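Local coordinates for regulatory protein ASNC (Escherichia coli, PDB 2CG4), which activates transcription of asnA, controls transcription of its own gene and represses gidA expression at a post-transcriptional level, at residues Y66-F71 / R114-L119; G73-S78 / I133-T138. The protein carries 1 engineered substitution. All coordinates share one frame; numbering follows the deposited sequence.

Interaction 1. Residues Y66-F71 / R114-L119; sequences YDVGCF and RSIDAL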
loop_
_atom_site.group_PDB
_atom_site.type_symbol
_atom_site.label_atom_id
_atom_site.label_comp_id
_atom_site.label_asym_id
_atom_site.label_seq_id
_atom_site.Cartn_x
_atom_site.Cartn_y
_atom_site.Cartn_z
ATOM N N TYR A 66 -22.991 -0.380 -22.691
ATOM C CA TYR A 66 -21.745 -0.571 -21.952
ATOM C C TYR A 66 -21.858 -0.013 -20.533
ATOM O O TYR A 66 -21.501 1.134 -20.265
ATOM C CB TYR A 66 -20.571 0.048 -22.709
ATOM C CG TYR A 66 -20.266 -0.658 -24.020
ATOM C CD1 TYR A 66 -20.971 -0.359 -25.183
ATOM C CD2 TYR A 66 -19.279 -1.629 -24.089
ATOM C CE1 TYR A 66 -20.692 -1.002 -26.371
ATOM C CE2 TYR A 66 -18.997 -2.281 -25.274
ATOM C CZ TYR A 66 -19.702 -1.963 -26.407
ATOM O OH TYR A 66 -19.409 -2.619 -27.577
ATOM N N ASP A 67 -22.369 -0.845 -19.633
ATOM C CA ASP A 67 -22.681 -0.442 -18.266
ATOM C C ASP A 67 -21.464 -0.543 -17.359
ATOM O O ASP A 67 -21.413 0.095 -16.305
ATOM C CB ASP A 67 -23.801 -1.319 -17.695
ATOM C CG ASP A 67 -25.127 -1.100 -18.389
ATOM O OD1 ASP A 67 -25.509 0.074 -18.596
ATOM O OD2 ASP A 67 -25.792 -2.107 -18.722
ATOM N N VAL A 68 -20.498 -1.368 -17.762
ATOM C CA VAL A 68 -19.278 -1.557 -16.979
ATOM C C VAL A 68 -18.015 -1.163 -17.749
ATOM O O VAL A 68 -17.404 -1.982 -18.447
ATOM C CB VAL A 68 -19.142 -2.996 -16.467
ATOM C CG1 VAL A 68 -17.897 -3.120 -15.625
ATOM C CG2 VAL A 68 -20.349 -3.369 -15.648
ATOM N N GLY A 69 -17.633 0.097 -17.618
ATOM C CA GLY A 69 -16.296 0.522 -17.988
ATOM C C GLY A 69 -15.363 0.390 -16.808
ATOM O O GLY A 69 -15.780 0.456 -15.648
ATOM N N CYS A 70 -14.088 0.197 -17.089
ATOM C CA CYS A 70 -13.126 0.136 -16.011
ATOM C C CYS A 70 -11.729 0.563 -16.456
ATOM O O CYS A 70 -11.433 0.601 -17.646
ATOM C CB CYS A 70 -13.129 -1.253 -15.392
ATOM S SG CYS A 70 -12.693 -2.548 -16.525
ATOM N N PHE A 71 -10.897 0.930 -15.490
ATOM C CA PHE A 71 -9.462 1.002 -15.684
ATOM C C PHE A 71 -8.847 -0.207 -15.011
ATOM O O PHE A 71 -9.316 -0.637 -13.956
ATOM C CB PHE A 71 -8.896 2.278 -15.070
ATOM C CG PHE A 71 -9.344 3.534 -15.765
ATOM C CD1 PHE A 71 -10.467 4.226 -15.325
ATOM C CD2 PHE A 71 -8.639 4.029 -16.858
ATOM C CE1 PHE A 71 -10.876 5.392 -15.973
ATOM C CE2 PHE A 71 -9.042 5.197 -17.505
ATOM C CZ PHE A 71 -10.164 5.876 -17.064
ATOM N N ARG A 114 -19.995 -4.710 -21.448
ATOM C CA ARG A 114 -21.445 -4.624 -21.318
ATOM C C ARG A 114 -21.963 -4.972 -19.921
ATOM O O ARG A 114 -22.892 -4.325 -19.419
ATOM C CB ARG A 114 -22.126 -5.495 -22.367
ATOM C CG ARG A 114 -22.292 -4.809 -23.706
ATOM C CD ARG A 114 -22.787 -5.787 -24.756
ATOM N NE ARG A 114 -22.226 -5.482 -26.069
ATOM C CZ ARG A 114 -22.626 -4.464 -26.827
ATOM N NH1 ARG A 114 -23.589 -3.656 -26.395
ATOM N NH2 ARG A 114 -22.061 -4.250 -28.012
ATOM N N SER A 115 -21.363 -5.982 -19.293
ATOM C CA SER A 115 -21.805 -6.428 -17.969
ATOM C C SER A 115 -20.633 -6.938 -17.141
ATOM O O SER A 115 -19.551 -7.183 -17.680
ATOM C CB SER A 115 -22.841 -7.542 -18.111
ATOM O OG SER A 115 -22.244 -8.704 -18.674
ATOM N N ILE A 116 -20.841 -7.125 -15.838
ATOM C CA ILE A 116 -19.780 -7.708 -15.024
ATOM C C ILE A 116 -19.524 -9.171 -15.392
ATOM O O ILE A 116 -18.442 -9.686 -15.152
ATOM C CB ILE A 116 -19.966 -7.525 -13.483
ATOM C CG1 ILE A 116 -20.618 -8.750 -12.850
ATOM C CG2 ILE A 116 -20.714 -6.236 -13.138
ATOM C CD1 ILE A 116 -20.021 -9.102 -11.510
ATOM N N ASP A 117 -20.507 -9.832 -15.997
ATOM C CA ASP A 117 -20.281 -11.178 -16.516
ATOM C C ASP A 117 -19.315 -11.176 -17.700
ATOM O O ASP A 117 -18.387 -11.977 -17.741
ATOM C CB ASP A 117 -21.597 -11.880 -16.887
ATOM C CG ASP A 117 -21.409 -13.382 -17.106
ATOM O OD1 ASP A 117 -21.006 -14.076 -16.142
ATOM O OD2 ASP A 117 -21.641 -13.871 -18.237
ATOM N N ALA A 118 -19.555 -10.274 -18.655
ATOM C CA ALA A 118 -18.606 -9.943 -19.723
ATOM C C ALA A 118 -17.213 -9.545 -19.225
ATOM O O ALA A 118 -16.214 -10.103 -19.676
ATOM C CB ALA A 118 -19.183 -8.848 -20.626
ATOM N N LEU A 119 -17.141 -8.580 -18.310
ATOM C CA LEU A 119 -15.846 -8.162 -17.744
ATOM C C LEU A 119 -15.067 -9.320 -17.138
ATOM O O LEU A 119 -13.856 -9.391 -17.281
ATOM C CB LEU A 119 -16.014 -7.058 -16.690
ATOM C CG LEU A 119 -14.721 -6.620 -15.981
ATOM C CD1 LEU A 119 -13.853 -5.741 -16.886
ATOM C CD2 LEU A 119 -15.010 -5.904 -14.670
#

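Interaction 2. Residues G73-S78 / I133-T138; sequences GIILKS and IQSTET. With ASN (asparagine), chain C.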
loop_
_atom_site.group_PDB
_atom_site.type_symbol
_atom_site.label_atom_id
_atom_site.label_comp_id
_atom_site.label_asym_id
_atom_site.label_seq_id
_atom_site.Cartn_x
_atom_site.Cartn_y
_atom_site.Cartn_z
ATOM N N GLY A 73 -4.995 -1.652 -13.857
ATOM C CA GLY A 73 -3.549 -1.527 -13.747
ATOM C C GLY A 73 -2.948 -2.904 -13.930
ATOM O O GLY A 73 -3.334 -3.852 -13.258
ATOM N N ILE A 74 -2.023 -3.036 -14.859
ATOM C CA ILE A 74 -1.389 -4.327 -15.095
ATOM C C ILE A 74 -0.021 -4.349 -14.425
ATOM O O ILE A 74 0.773 -3.434 -14.609
ATOM C CB ILE A 74 -1.270 -4.630 -16.594
ATOM C CG1 ILE A 74 -2.637 -5.041 -17.155
ATOM C CG2 ILE A 74 -0.237 -5.723 -16.849
ATOM C CD1 ILE A 74 -3.303 -3.966 -17.938
ATOM N N ILE A 75 0.223 -5.374 -13.611
ATOM C CA ILE A 75 1.553 -5.637 -13.094
ATOM C C ILE A 75 2.189 -6.847 -13.797
ATOM O O ILE A 75 1.623 -7.944 -13.827
ATOM C CB ILE A 75 1.551 -5.833 -11.559
ATOM C CG1 ILE A 75 1.040 -4.566 -10.854
ATOM C CG2 ILE A 75 2.951 -6.185 -11.066
ATOM C CD1 ILE A 75 -0.433 -4.634 -10.412
ATOM N N LEU A 76 3.368 -6.623 -14.364
ATOM C CA LEU A 76 4.059 -7.618 -15.160
ATOM C C LEU A 76 5.070 -8.350 -14.291
ATOM O O LEU A 76 5.469 -7.844 -13.237
ATOM C CB LEU A 76 4.797 -6.935 -16.311
ATOM C CG LEU A 76 3.962 -6.211 -17.361
ATOM C CD1 LEU A 76 4.873 -5.575 -18.369
ATOM C CD2 LEU A 76 2.992 -7.161 -18.024
ATOM N N LYS A 77 5.499 -9.531 -14.739
ATOM C CA LYS A 77 6.359 -10.377 -13.929
ATOM C C LYS A 77 7.733 -9.768 -13.906
ATOM O O LYS A 77 8.487 -9.928 -12.945
ATOM C CB LYS A 77 6.419 -11.791 -14.500
ATOM C CG LYS A 77 5.190 -12.634 -14.173
ATOM C CD LYS A 77 5.067 -13.790 -15.134
ATOM C CE LYS A 77 3.822 -14.588 -14.850
ATOM N NZ LYS A 77 3.621 -15.656 -15.874
ATOM N N SER A 78 8.046 -9.060 -14.981
ATOM C CA SER A 78 9.276 -8.303 -15.081
ATOM C C SER A 78 9.061 -7.159 -16.071
ATOM O O SER A 78 8.257 -7.271 -16.995
ATOM C CB SER A 78 10.425 -9.225 -15.518
ATOM O OG SER A 78 10.574 -9.267 -16.926
ATOM N N ILE A 133 1.803 -11.383 -17.581
ATOM C CA ILE A 133 1.039 -10.640 -16.581
ATOM C C ILE A 133 1.034 -11.400 -15.256
ATOM O O ILE A 133 0.674 -12.582 -15.200
ATOM C CB ILE A 133 -0.401 -10.357 -17.077
ATOM C CG1 ILE A 133 -0.407 -9.138 -18.000
ATOM C CG2 ILE A 133 -1.342 -10.141 -15.927
ATOM C CD1 ILE A 133 -1.635 -9.030 -18.888
ATOM N N GLN A 134 1.461 -10.728 -14.193
ATOM C CA GLN A 134 1.479 -11.348 -12.876
ATOM C C GLN A 134 0.180 -11.062 -12.132
ATOM O O GLN A 134 -0.430 -11.972 -11.569
ATOM C CB GLN A 134 2.702 -10.905 -12.059
ATOM C CG GLN A 134 2.361 -10.265 -10.730
ATOM C CD GLN A 134 3.463 -10.405 -9.698
ATOM O OE1 GLN A 134 3.258 -11.033 -8.653
ATOM N NE2 GLN A 134 4.635 -9.810 -9.970
ATOM N N SER A 135 -0.250 -9.802 -12.144
ATOM C CA SER A 135 -1.544 -9.440 -11.555
ATOM C C SER A 135 -2.228 -8.310 -12.309
ATOM O O SER A 135 -1.577 -7.534 -13.007
ATOM C CB SER A 135 -1.386 -9.074 -10.079
ATOM O OG SER A 135 -0.413 -8.057 -9.909
ATOM N N THR A 136 -3.550 -8.246 -12.179
ATOM C CA THR A 136 -4.305 -7.064 -12.549
ATOM C C THR A 136 -4.969 -6.431 -11.328
ATOM O O THR A 136 -5.196 -7.096 -10.325
ATOM C CB THR A 136 -5.370 -7.374 -13.627
ATOM O OG1 THR A 136 -6.140 -8.532 -13.260
ATOM C CG2 THR A 136 -4.712 -7.588 -14.963
ATOM N N GLU A 137 -5.265 -5.143 -11.408
ATOM C CA GLU A 137 -6.125 -4.471 -10.415
ATOM C C GLU A 137 -7.086 -3.595 -11.174
ATOM O O GLU A 137 -6.664 -2.623 -11.795
ATOM C CB GLU A 137 -5.303 -3.588 -9.495
ATOM C CG GLU A 137 -4.699 -4.298 -8.309
ATOM C CD GLU A 137 -3.666 -3.443 -7.598
ATOM O OE1 GLU A 137 -2.523 -3.923 -7.433
ATOM O OE2 GLU A 137 -3.996 -2.292 -7.217
ATOM N N THR A 138 -8.368 -3.942 -11.166
ATOM C CA THR A 138 -9.305 -3.199 -11.982
ATOM C C THR A 138 -10.190 -2.250 -11.133
ATOM O O THR A 138 -10.715 -2.654 -10.087
ATOM C CB THR A 138 -10.091 -4.123 -12.973
ATOM O OG1 THR A 138 -11.449 -4.277 -12.572
ATOM C CG2 THR A 138 -9.455 -5.484 -13.076
HETATM N N ASN C . -7.697 -8.511 -8.693
HETATM C CA ASN C . -8.025 -8.639 -10.144
HETATM C C ASN C . -8.404 -7.324 -10.770
HETATM O O ASN C . -9.136 -6.519 -10.182
HETATM C CB ASN C . -9.137 -9.649 -10.363
HETATM C CG ASN C . -8.702 -11.045 -10.037
HETATM O OD1 ASN C . -7.729 -11.553 -10.597
HETATM N ND2 ASN C . -9.403 -11.673 -9.110
HETATM O OXT ASN C . -7.947 -7.054 -11.874
#

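Interaction 1. Residues Y66-F71 / R114-L119
Val68, Cys70 and Leu119 form the tight half of this contact, where the start of strand 68-76 runs against the first turn of helix 116-127. Val68 presents a different methyl to each helix residue. With CG1 anti to its backbone N (chi1 -178°), CG1 meets Leu119 CD2 at 4.1 Å, while CG2 lies 3.8 Å from Ile116 CG2. A beta-branched residue suits this place because its two methyls can touch two residues, Ile116 and Leu119, that one turn of the helix brings to the same side. Two residues on, Cys70 holds SG in the crowded position between N and the carbonyl carbon, and the small, polarisable sulfur comes close to Leu119, SG to CD1 at 3.4 Å. Leu119 thus splits its two methyls between Cys70 and Val68. A second subunit closes over this apolar patch, its Ile116 packing on Val68 and its Leu142 on Leu119.

Toward solvent the contact loosens, and its main feature is an off-centre cation-pi pair. The guanidinium of Arg114 leans over one face of Tyr66, with CZ 4.4 Å from the ring centroid and the two planes 39° apart. It sits nearer the hydroxyl end, yet Arg114 NH2 and Tyr66 OH, 3.1 Å apart, are too poorly angled to bond. The other terminal nitrogen, Arg114 NH1, makes a weak hydrogen bond to Leu64 O. Beside this, Ser115 is the N-cap of the helix: its OG takes the Ala118 N-H at 3.1 Å in an almost straight bond, supplying an acceptor that the first turn otherwise lacks. A helix that follows one strand and lies with its apolar side on the neighbouring strand is characteristic of the ferredoxin-like beta-alpha-beta-beta-alpha-beta fold of Lrp/AsnC ligand-binding domains.

Interaction 2. Residues G73-S78 / I133-T138
Two antiparallel strands of the ferredoxin-like sheet pair here, and a classic beta bulge interrupts them where Gln134 and Ser135 both face Ile75. Side chains alternate between two faces. On the one turned to helix 116-127, Ile74 and Thr136 run alongside one another, with Ile74 CG1 3.9 Å from Thr136 CG2. The Ile74 side chain crosses that of Ile133 obliquely, its CG2 3.6 Å from Ile133 CG1, apolar groups fitting this buried side. The opposite face mixes characters: Ile75 lies across the small Ser135, whose OG nears Ile75 CB at 3.4 Å, and stretches CD1 toward the carboxylate of Glu137. That carboxylate is bonded through OE2 to Tyr105 OH. Gly73 and Glu137 are an antiparallel hydrogen-bonded pair, each N-H bonded to the other's O.

Beyond the pairing, the far end of 133-138 grips a bound asparagine. Thr138 N gives a hydrogen bond to the ligand O at 2.9 Å, and Thr136 OG1 donates a hydrogen bond to OXT, an atom positioned with less certainty; carbonyls of the fourth subunit, among them Gly103 O and Ser106 O, complete the site. At the bulge, Ile75 O accepts two N-H groups in its carbonyl plane, Gln134 N at 2.8 Å and Ser135 N at 3.1 Å, the latter on a lone pair.

How the interactions relate
Strand 68-76 enters both contacts, its start in interaction 1 and its end in interaction 2. From there the chain passes through helix 82-90 and strands 95-101 and 107-113 before 114-119 returns to 66-71, closing the first loop. It then follows helix 116-127 into strand 133-147, where 133-138 pairs with 73-78 and closes the second. Because the segments alternate along the sequence, the two loops cross rather than nest. Interaction 1 ties the helix to the sheet, while interaction 2 sets strand 133-147, outermost in this chain's sheet, beside strand 68-76. Their centres are about 19 Å apart, but they touch where Phe71 O packs against Thr138 CB at 3.7 Å.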